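Local atomic coordinates of 1-pyrroline-5-carboxylate dehydrogenase (Thermus thermophilus, PDB entry 1UZB), a protein that probably catalyses the oxidation of the semialdehyde form of 1-pyrroline-5-carboxylate to glutamate, as a member of the aldehyde dehydrogenase family. Residues A[9-14]-A[110-114]; A[134-138]-A[185-191]. One frame throughout, in Å; residues are numbered along the deposited sequence.

Interaction 1 (A[9-14]-A[110-114]); sequences EPIETF and RRRKR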
loop_
_atom_site.group_PDB
_atom_site.type_symbol
_atom_site.label_atom_id
_atom_site.label_comp_id
_atom_site.label_asym_id
_atom_site.label_seq_id
_atom_site.Cartn_x
_atom_site.Cartn_y
_atom_site.Cartn_z
ATOM N N GLU A 9 5.597 -27.254 -2.983
ATOM C CA GLU A 9 6.629 -28.286 -2.948
ATOM C C GLU A 9 6.545 -29.067 -4.256
ATOM O O GLU A 9 5.486 -29.566 -4.615
ATOM C CB GLU A 9 6.375 -29.223 -1.765
ATOM C CG GLU A 9 7.358 -30.378 -1.600
ATOM C CD GLU A 9 8.730 -29.939 -1.127
ATOM O OE1 GLU A 9 8.831 -28.879 -0.476
ATOM O OE2 GLU A 9 9.709 -30.669 -1.391
ATOM N N PRO A 10 7.661 -29.171 -4.995
ATOM C CA PRO A 10 7.647 -29.907 -6.263
ATOM C C PRO A 10 7.221 -31.362 -6.096
ATOM O O PRO A 10 7.624 -32.027 -5.146
ATOM C CB PRO A 10 9.090 -29.787 -6.741
ATOM C CG PRO A 10 9.498 -28.447 -6.220
ATOM C CD PRO A 10 8.946 -28.475 -4.810
ATOM N N ILE A 11 6.397 -31.845 -7.019
ATOM C CA ILE A 11 5.928 -33.226 -6.991
ATOM C C ILE A 11 6.920 -34.073 -7.782
ATOM O O ILE A 11 7.133 -33.842 -8.972
ATOM C CB ILE A 11 4.525 -33.350 -7.624
ATOM C CG1 ILE A 11 3.527 -32.500 -6.831
ATOM C CG2 ILE A 11 4.078 -34.808 -7.637
ATOM C CD1 ILE A 11 2.133 -32.455 -7.428
ATOM N N GLU A 12 7.527 -35.046 -7.112
ATOM C CA GLU A 12 8.511 -35.918 -7.741
ATOM C C GLU A 12 7.890 -36.819 -8.805
ATOM O O GLU A 12 6.843 -37.427 -8.583
ATOM C CB GLU A 12 9.202 -36.765 -6.670
ATOM C CG GLU A 12 10.282 -37.692 -7.201
ATOM C CD GLU A 12 11.370 -36.954 -7.958
ATOM O OE1 GLU A 12 12.045 -36.090 -7.354
ATOM O OE2 GLU A 12 11.549 -37.240 -9.159
ATOM N N THR A 13 8.550 -36.900 -9.958
ATOM C CA THR A 13 8.087 -37.722 -11.072
ATOM C C THR A 13 8.898 -39.016 -11.177
ATOM O O THR A 13 8.512 -39.948 -11.883
ATOM C CB THR A 13 8.212 -36.961 -12.403
ATOM O OG1 THR A 13 9.583 -36.603 -12.613
ATOM C CG2 THR A 13 7.360 -35.699 -12.378
ATOM N N PHE A 14 10.027 -39.058 -10.476
ATOM C CA PHE A 14 10.909 -40.224 -10.464
ATOM C C PHE A 14 11.449 -40.580 -11.844
ATOM O O PHE A 14 11.504 -41.752 -12.219
ATOM C CB PHE A 14 10.183 -41.435 -9.868
ATOM C CG PHE A 14 9.608 -41.180 -8.507
ATOM C CD1 PHE A 14 8.282 -40.778 -8.360
ATOM C CD2 PHE A 14 10.402 -41.298 -7.373
ATOM C CE1 PHE A 14 7.758 -40.497 -7.099
ATOM C CE2 PHE A 14 9.890 -41.018 -6.110
ATOM C CZ PHE A 14 8.566 -40.616 -5.972
ATOM N N ARG A 110 9.666 -32.694 5.173
ATOM C CA ARG A 110 10.363 -32.668 3.895
ATOM C C ARG A 110 11.547 -33.639 3.890
ATOM O O ARG A 110 11.819 -34.289 2.880
ATOM C CB ARG A 110 10.838 -31.243 3.581
ATOM C CG ARG A 110 11.400 -31.072 2.178
ATOM C CD ARG A 110 11.791 -29.626 1.879
ATOM N NE ARG A 110 10.647 -28.715 1.851
ATOM C CZ ARG A 110 10.327 -27.872 2.829
ATOM N NH1 ARG A 110 9.265 -27.084 2.707
ATOM N NH2 ARG A 110 11.065 -27.813 3.929
ATOM N N ARG A 111 12.243 -33.747 5.017
ATOM C CA ARG A 111 13.384 -34.656 5.095
ATOM C C ARG A 111 12.973 -36.127 5.177
ATOM O O ARG A 111 13.809 -37.013 5.010
ATOM C CB ARG A 111 14.276 -34.282 6.283
ATOM C CG ARG A 111 15.019 -32.976 6.063
ATOM C CD ARG A 111 15.602 -32.404 7.339
ATOM N NE ARG A 111 16.216 -31.106 7.083
ATOM C CZ ARG A 111 16.160 -30.072 7.916
ATOM N NH1 ARG A 111 15.516 -30.176 9.071
ATOM N NH2 ARG A 111 16.736 -28.925 7.581
ATOM N N ARG A 112 11.692 -36.389 5.431
ATOM C CA ARG A 112 11.186 -37.762 5.514
ATOM C C ARG A 112 10.216 -38.055 4.370
ATOM O O ARG A 112 9.427 -39.001 4.432
ATOM C CB ARG A 112 10.475 -37.994 6.853
ATOM C CG ARG A 112 11.403 -37.976 8.058
ATOM C CD ARG A 112 10.659 -38.291 9.349
ATOM N NE ARG A 112 10.075 -39.631 9.343
ATOM C CZ ARG A 112 9.463 -40.184 10.388
ATOM N NH1 ARG A 112 8.958 -41.407 10.297
ATOM N NH2 ARG A 112 9.358 -39.513 11.526
ATOM N N LYS A 113 10.299 -37.246 3.320
ATOM C CA LYS A 113 9.416 -37.367 2.166
ATOM C C LYS A 113 9.328 -38.757 1.536
ATOM O O LYS A 113 8.229 -39.299 1.385
ATOM C CB LYS A 113 9.824 -36.336 1.107
ATOM C CG LYS A 113 8.905 -36.258 -0.100
ATOM C CD LYS A 113 8.957 -34.875 -0.747
ATOM C CE LYS A 113 10.372 -34.453 -1.106
ATOM N NZ LYS A 113 10.368 -33.164 -1.848
ATOM N N ARG A 114 10.467 -39.343 1.174
ATOM C CA ARG A 114 10.458 -40.660 0.545
ATOM C C ARG A 114 9.837 -41.735 1.441
ATOM O O ARG A 114 9.096 -42.601 0.967
ATOM C CB ARG A 114 11.880 -41.062 0.142
ATOM C CG ARG A 114 12.504 -40.196 -0.959
ATOM C CD ARG A 114 11.854 -40.432 -2.326
ATOM N NE ARG A 114 10.842 -39.431 -2.669
ATOM C CZ ARG A 114 11.114 -38.190 -3.061
ATOM N NH1 ARG A 114 12.372 -37.780 -3.166
ATOM N NH2 ARG A 114 10.126 -37.355 -3.362
HETATM O O HOH W 1 7.937 -26.544 0.168
HETATM O O HOH W 2 8.156 -34.306 -3.933
HETATM O O HOH W 3 10.393 -32.231 -4.632
HETATM O O HOH W 4 11.788 -35.185 -4.787
#
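E9 holds two basic side chains at once, one on each carboxylate oxygen. R110 NE donates to E9 OE1 over 3.0 Å, almost straight at 175°; the acceptor lies in the guanidinium plane, while the nitrogen meets OE1 on its syn side, 33° out of the carboxylate plane. The K113 side chain runs in to meet that of E9 from the opposite direction, and K113 NZ binds E9 OE2 on the anti side, 2.6 Å away. With chi1 at 179°, E9 sends CG away from its own backbone N, and a bend at chi2 then turns the carboxylate to the two bases. A water bridges E9 OE1 and R110 NH1, and the same NH1 forms a salt bridge with E143, so R110 also ties the network to helix 128-149. Two more waters donate to P10 O and accept from K113 NZ, one of them at 2.9 Å from NZ, the other only weakly.

The geometry places the irregular N-terminal segment, just ahead of helix 17-32, against the break at R112 between helices 95-111 and 113-124. This is a solvated contact near the surface, with charge and water doing much of the joining.

Farther along, R114 NH2 lies 3.5 Å from E12 CB and donates to a water that in turn donates to E12 OE1. The carboxylate and guanidinium planes stand nearly perpendicular. E12 OE2 turns back instead to accept the F14 N-H at 2.7 Å through its anti lone pair, and E12 CG lies over the centre of the F14 ring, 3.4 Å above its plane. R114 NE approaches F14 CE2 obliquely, 3.9 Å away, and finds its charged partner in E117. The buried F14 ring also meets W128 edge-to-face and packs on M23.

Interaction 2 (A[134-138]-A[185-191]); sequences DVAEA and FPVAIFT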
loop_
_atom_site.group_PDB
_atom_site.type_symbol
_atom_site.label_atom_id
_atom_site.label_comp_id
_atom_site.label_asym_id
_atom_site.label_seq_id
_atom_site.Cartn_x
_atom_site.Cartn_y
_atom_site.Cartn_z
ATOM N N ASP A 134 0.707 -36.430 -2.634
ATOM C CA ASP A 134 0.052 -36.428 -1.328
ATOM C C ASP A 134 0.972 -35.778 -0.288
ATOM O O ASP A 134 0.589 -34.822 0.386
ATOM C CB ASP A 134 -0.276 -37.881 -0.939
ATOM C CG ASP A 134 -1.192 -37.993 0.272
ATOM O OD1 ASP A 134 -0.981 -37.269 1.264
ATOM O OD2 ASP A 134 -2.111 -38.841 0.235
ATOM N N VAL A 135 2.194 -36.287 -0.169
ATOM C CA VAL A 135 3.135 -35.737 0.800
ATOM C C VAL A 135 3.488 -34.281 0.486
ATOM O O VAL A 135 3.624 -33.456 1.400
ATOM C CB VAL A 135 4.419 -36.590 0.861
ATOM C CG1 VAL A 135 5.403 -35.982 1.848
ATOM C CG2 VAL A 135 4.067 -38.017 1.288
ATOM N N ALA A 136 3.632 -33.959 -0.797
ATOM C CA ALA A 136 3.950 -32.592 -1.199
ATOM C C ALA A 136 2.844 -31.639 -0.745
ATOM O O ALA A 136 3.120 -30.530 -0.288
ATOM C CB ALA A 136 4.124 -32.520 -2.710
ATOM N N GLU A 137 1.593 -32.076 -0.867
ATOM C CA GLU A 137 0.453 -31.262 -0.455
ATOM C C GLU A 137 0.468 -31.051 1.062
ATOM O O GLU A 137 0.128 -29.974 1.539
ATOM C CB GLU A 137 -0.858 -31.930 -0.875
ATOM C CG GLU A 137 -2.097 -31.089 -0.596
ATOM C CD GLU A 137 -3.384 -31.798 -0.970
ATOM O OE1 GLU A 137 -3.431 -32.422 -2.048
ATOM O OE2 GLU A 137 -4.357 -31.720 -0.192
ATOM N N ALA A 138 0.848 -32.082 1.815
ATOM C CA ALA A 138 0.916 -31.980 3.274
ATOM C C ALA A 138 1.933 -30.905 3.666
ATOM O O ALA A 138 1.668 -30.070 4.528
ATOM C CB ALA A 138 1.319 -33.326 3.876
ATOM N N PHE A 185 -6.311 -39.325 1.356
ATOM C CA PHE A 185 -5.192 -38.384 1.414
ATOM C C PHE A 185 -4.840 -38.332 2.893
ATOM O O PHE A 185 -4.970 -37.297 3.544
ATOM C CB PHE A 185 -5.584 -36.999 0.897
ATOM C CG PHE A 185 -5.736 -36.942 -0.592
ATOM C CD1 PHE A 185 -6.964 -37.205 -1.190
ATOM C CD2 PHE A 185 -4.638 -36.668 -1.404
ATOM C CE1 PHE A 185 -7.097 -37.199 -2.580
ATOM C CE2 PHE A 185 -4.759 -36.660 -2.792
ATOM C CZ PHE A 185 -5.993 -36.927 -3.380
ATOM N N PRO A 186 -4.373 -39.471 3.436
ATOM C CA PRO A 186 -3.994 -39.650 4.838
ATOM C C PRO A 186 -2.772 -38.917 5.359
ATOM O O PRO A 186 -2.470 -38.987 6.550
ATOM C CB PRO A 186 -3.882 -41.160 4.964
ATOM C CG PRO A 186 -3.310 -41.540 3.660
ATOM C CD PRO A 186 -4.063 -40.688 2.661
ATOM N N VAL A 187 -2.045 -38.250 4.473
ATOM C CA VAL A 187 -0.920 -37.447 4.923
ATOM C C VAL A 187 -1.336 -35.994 4.689
ATOM O O VAL A 187 -1.385 -35.204 5.621
ATOM C CB VAL A 187 0.388 -37.746 4.159
ATOM C CG1 VAL A 187 1.495 -36.816 4.655
ATOM C CG2 VAL A 187 0.801 -39.191 4.383
ATOM N N ALA A 188 -1.690 -35.666 3.450
ATOM C CA ALA A 188 -2.090 -34.305 3.098
ATOM C C ALA A 188 -3.277 -33.720 3.869
ATOM O O ALA A 188 -3.127 -32.725 4.573
ATOM C CB ALA A 188 -2.370 -34.221 1.603
ATOM N N ILE A 189 -4.457 -34.317 3.721
ATOM C CA ILE A 189 -5.641 -33.791 4.398
ATOM C C ILE A 189 -5.570 -33.978 5.913
ATOM O O ILE A 189 -6.004 -33.118 6.675
ATOM C CB ILE A 189 -6.915 -34.410 3.798
ATOM C CG1 ILE A 189 -7.039 -33.960 2.338
ATOM C CG2 ILE A 189 -8.149 -33.976 4.583
ATOM C CD1 ILE A 189 -8.230 -34.531 1.607
ATOM N N PHE A 190 -5.008 -35.100 6.344
ATOM C CA PHE A 190 -4.821 -35.380 7.763
ATOM C C PHE A 190 -4.015 -34.214 8.354
ATOM O O PHE A 190 -4.397 -33.616 9.357
ATOM C CB PHE A 190 -4.047 -36.696 7.904
ATOM C CG PHE A 190 -3.771 -37.110 9.322
ATOM C CD1 PHE A 190 -4.773 -37.664 10.110
ATOM C CD2 PHE A 190 -2.491 -36.990 9.853
ATOM C CE1 PHE A 190 -4.502 -38.100 11.409
ATOM C CE2 PHE A 190 -2.208 -37.423 11.150
ATOM C CZ PHE A 190 -3.216 -37.980 11.929
ATOM N N THR A 191 -2.909 -33.874 7.700
ATOM C CA THR A 191 -2.047 -32.791 8.160
ATOM C C THR A 191 -2.714 -31.417 8.098
ATOM O O THR A 191 -2.695 -30.665 9.077
ATOM C CB THR A 191 -0.754 -32.744 7.334
ATOM O OG1 THR A 191 -0.017 -33.956 7.535
ATOM C CG2 THR A 191 0.106 -31.566 7.751
#
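The backbones come closest at A138 and A188, whose CA atoms are only 3.8 Å apart. Segment 134-138 is regular helix throughout, whereas 185-191 starts as loop and enters helix 188-199 at A188. Two alanines at the crossing leave room for this approach: A138 CB rests 3.6 Å from A188 CA, and A188 CB sits 3.3 Å from D134 O.

D134 supplies the polar link. Its CG is anti to the backbone N (chi1 -169°), which carries the carboxylate across to the start of the other helix, where OD1 accepts the A188 N-H at 2.8 Å, nearly along its C-O axis. OD2 sits 3.3 Å from F185 CA and is paired with K126, whose ammonium also makes a cation-pi contact with the F185 ring. F185 and P186 end the Pro-Trp-Asn-Phe-Pro sequence of aldehyde dehydrogenases; in relatives its asparagine contributes to the oxyanion hole, so D134 and K126 contact the chain just after that residue.

E137 runs extended alongside A188, with E137 OE2 3.7 Å from A188 CB. V187 CG1 packs 3.6 Å from A138 CB, with V135 farther off. T191 OG1 donates to V187 O, which the T191 N-H reaches from the other face of the carbonyl plane; CG2 faces A138 O, and M109 of helix 95-111 touches both A138 and T191.

Helix 128-149 joins the two contacts, whose centres lie 12 Å apart. Segment 134-138 gives one side of this helix to 185-191, in interaction 2, while A136 on another side packs against E9, P10 and I11 of interaction 1. K113 also touches V135, so helix 113-124, which directly precedes helix 128-149, reaches both. Along the chain the contacts come in series: 9-14 with 110-114 first, then 134-138 with 185-191. Interaction 1 sits about 18 Å from the chain centre and interaction 2 about 7 Å, so the helical layer connects the N-terminal segment at the surface to the family's Pro-Trp-Asn-Phe-Pro loop in the interior.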